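Side-chain contact in maleate cis-trans isomerase (Pseudomonas putida, PDB 4FQ5), which probably catalyses the cis-trans isomerisation of the double bond of maleate, turning it into fumarate: residues 248-251 with 252-256. The protein carries 1 engineered substitution. Residues are numbered along the deposited sequence; the frame is centred on the assembly and turned at random.
Sequences TTWA and MLTAL
Thr254 sets its methyl CG2 over one face of the Trp250 indole, 3.8 Å from the centroid of the five-membered ring and 20° off the ring normal. It is a CH-pi contact, with Trp250 CE2 the nearest ring atom to CG2 at 3.6 Å. The indole gets there because its CG is anti to the backbone N (chi1 173°), and its NE1 is tied down by the carbonyl oxygen of Tyr273. The other branch of Thr254 turns back to the helix: at chi1 60° its OG1 sits between backbone N and carbonyl carbon and donates to Ala251 O at 2.8 Å, approaching at a sharp angle to the C=O and tilted out of its plane. Ala255 N reaches Ala251 O from the same face of the carbonyl plane, so this oxygen is gripped twice. A valine here, lacking the hydroxyl, would probably leave Ala251 O with its backbone donor alone and the side chain freer to turn against the indole face.

This is the tight part of the contact, although Thr254 is partly exposed. The other pairs are buried but touch lightly, side by side. Met252 runs extended alongside Thr248, its CE 4.1 Å from Thr248 CG2, and goes on to touch Val30 of strand 27-35. Thr248 OG1 is held by Ala244 O and Ser138 OG. Leu253 lies beside Thr249, both against helix 41-52; Thr249 OG1 is buried there without a polar partner, 4.1 Å from Leu253 CD2. The solvent side begins at Ala255, whose exposed side chain adds its CB 3.3 Å from Ala251 O, and Leu256 leaves helical geometry. Side-chain pairs from i to i+4 and a threonine hydroxyl bonded to the i-3 carbonyl are features of alpha-helices, here falling in the last turns of helix 244-255.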
loop_
_atom_site.group_PDB
_atom_site.type_symbol
_atom_site.label_atom_id
_atom_site.label_comp_id
_atom_site.label_asym_id
_atom_site.label_seq_id
_atom_site.Cartn_x
_atom_site.Cartn_y
_atom_site.Cartn_z
ATOM N N THR A 248 9.207 13.638 15.602
ATOM C CA THR A 248 7.805 14.073 15.661
ATOM C C THR A 248 6.844 12.887 15.529
ATOM O O THR A 248 5.873 12.786 16.284
ATOM C CB THR A 248 7.494 15.125 14.569
ATOM O OG1 THR A 248 8.314 16.283 14.767
ATOM C CG2 THR A 248 6.028 15.555 14.597
ATOM N N THR A 249 7.109 11.983 14.585
ATOM C CA THR A 249 6.196 10.843 14.422
ATOM C C THR A 249 6.318 9.883 15.597
ATOM O O THR A 249 5.318 9.341 16.061
ATOM C CB THR A 249 6.257 10.115 13.042
ATOM O OG1 THR A 249 6.756 8.783 13.184
ATOM C CG2 THR A 249 7.027 10.872 12.001
ATOM N N TRP A 250 7.538 9.708 16.097
ATOM C CA TRP A 250 7.750 8.962 17.325
ATOM C C TRP A 250 6.934 9.548 18.456
ATOM O O TRP A 250 6.219 8.818 19.157
ATOM C CB TRP A 250 9.234 8.904 17.681
ATOM C CG TRP A 250 9.466 8.275 19.026
ATOM C CD1 TRP A 250 9.549 6.917 19.332
ATOM C CD2 TRP A 250 9.616 8.967 20.315
ATOM N NE1 TRP A 250 9.737 6.733 20.683
ATOM C CE2 TRP A 250 9.787 7.918 21.327
ATOM C CE3 TRP A 250 9.631 10.301 20.713
ATOM C CZ2 TRP A 250 9.964 8.216 22.672
ATOM C CZ3 TRP A 250 9.805 10.587 22.075
ATOM C CH2 TRP A 250 9.970 9.565 23.028
ATOM N N ALA A 251 7.001 10.869 18.620
ATOM C CA ALA A 251 6.273 11.542 19.702
ATOM C C ALA A 251 4.751 11.487 19.541
ATOM O O ALA A 251 4.033 11.295 20.518
ATOM C CB ALA A 251 6.757 12.979 19.872
ATOM N N MET A 252 4.268 11.633 18.311
ATOM C CA MET A 252 2.838 11.494 18.026
ATOM C C MET A 252 2.331 10.092 18.375
ATOM O O MET A 252 1.310 9.944 19.055
ATOM C CB MET A 252 2.545 11.799 16.557
ATOM C CG MET A 252 2.531 13.270 16.190
ATOM S SD MET A 252 2.389 13.465 14.402
ATOM C CE MET A 252 1.936 15.187 14.315
ATOM N N LEU A 253 3.048 9.072 17.904
ATOM C CA LEU A 253 2.709 7.681 18.213
ATOM C C LEU A 253 2.694 7.421 19.726
ATOM O O LEU A 253 1.742 6.832 20.251
ATOM C CB LEU A 253 3.683 6.729 17.518
ATOM C CG LEU A 253 3.358 5.970 16.218
ATOM C CD1 LEU A 253 2.077 6.374 15.495
ATOM C CD2 LEU A 253 4.568 6.001 15.291
ATOM N N THR A 254 3.734 7.876 20.425
ATOM C CA THR A 254 3.814 7.667 21.874
ATOM C C THR A 254 2.679 8.396 22.610
ATOM O O THR A 254 2.135 7.877 23.590
ATOM C CB THR A 254 5.176 8.086 22.466
ATOM O OG1 THR A 254 5.399 9.478 22.226
ATOM C CG2 THR A 254 6.308 7.289 21.850
ATOM N N ALA A 255 2.312 9.582 22.120
ATOM C CA ALA A 255 1.242 10.363 22.744
ATOM C C ALA A 255 -0.108 9.669 22.583
ATOM O O ALA A 255 -1.025 9.904 23.361
ATOM C CB ALA A 255 1.196 11.772 22.165
ATOM N N LEU A 256 -0.213 8.812 21.567
ATOM C CA LEU A 256 -1.434 8.059 21.308
ATOM C C LEU A 256 -1.377 6.651 21.879
ATOM O O LEU A 256 -2.238 5.827 21.572
ATOM C CB LEU A 256 -1.709 7.989 19.808
ATOM C CG LEU A 256 -2.062 9.317 19.142
ATOM C CD1 LEU A 256 -1.991 9.167 17.635
ATOM C CD2 LEU A 256 -3.429 9.829 19.598
#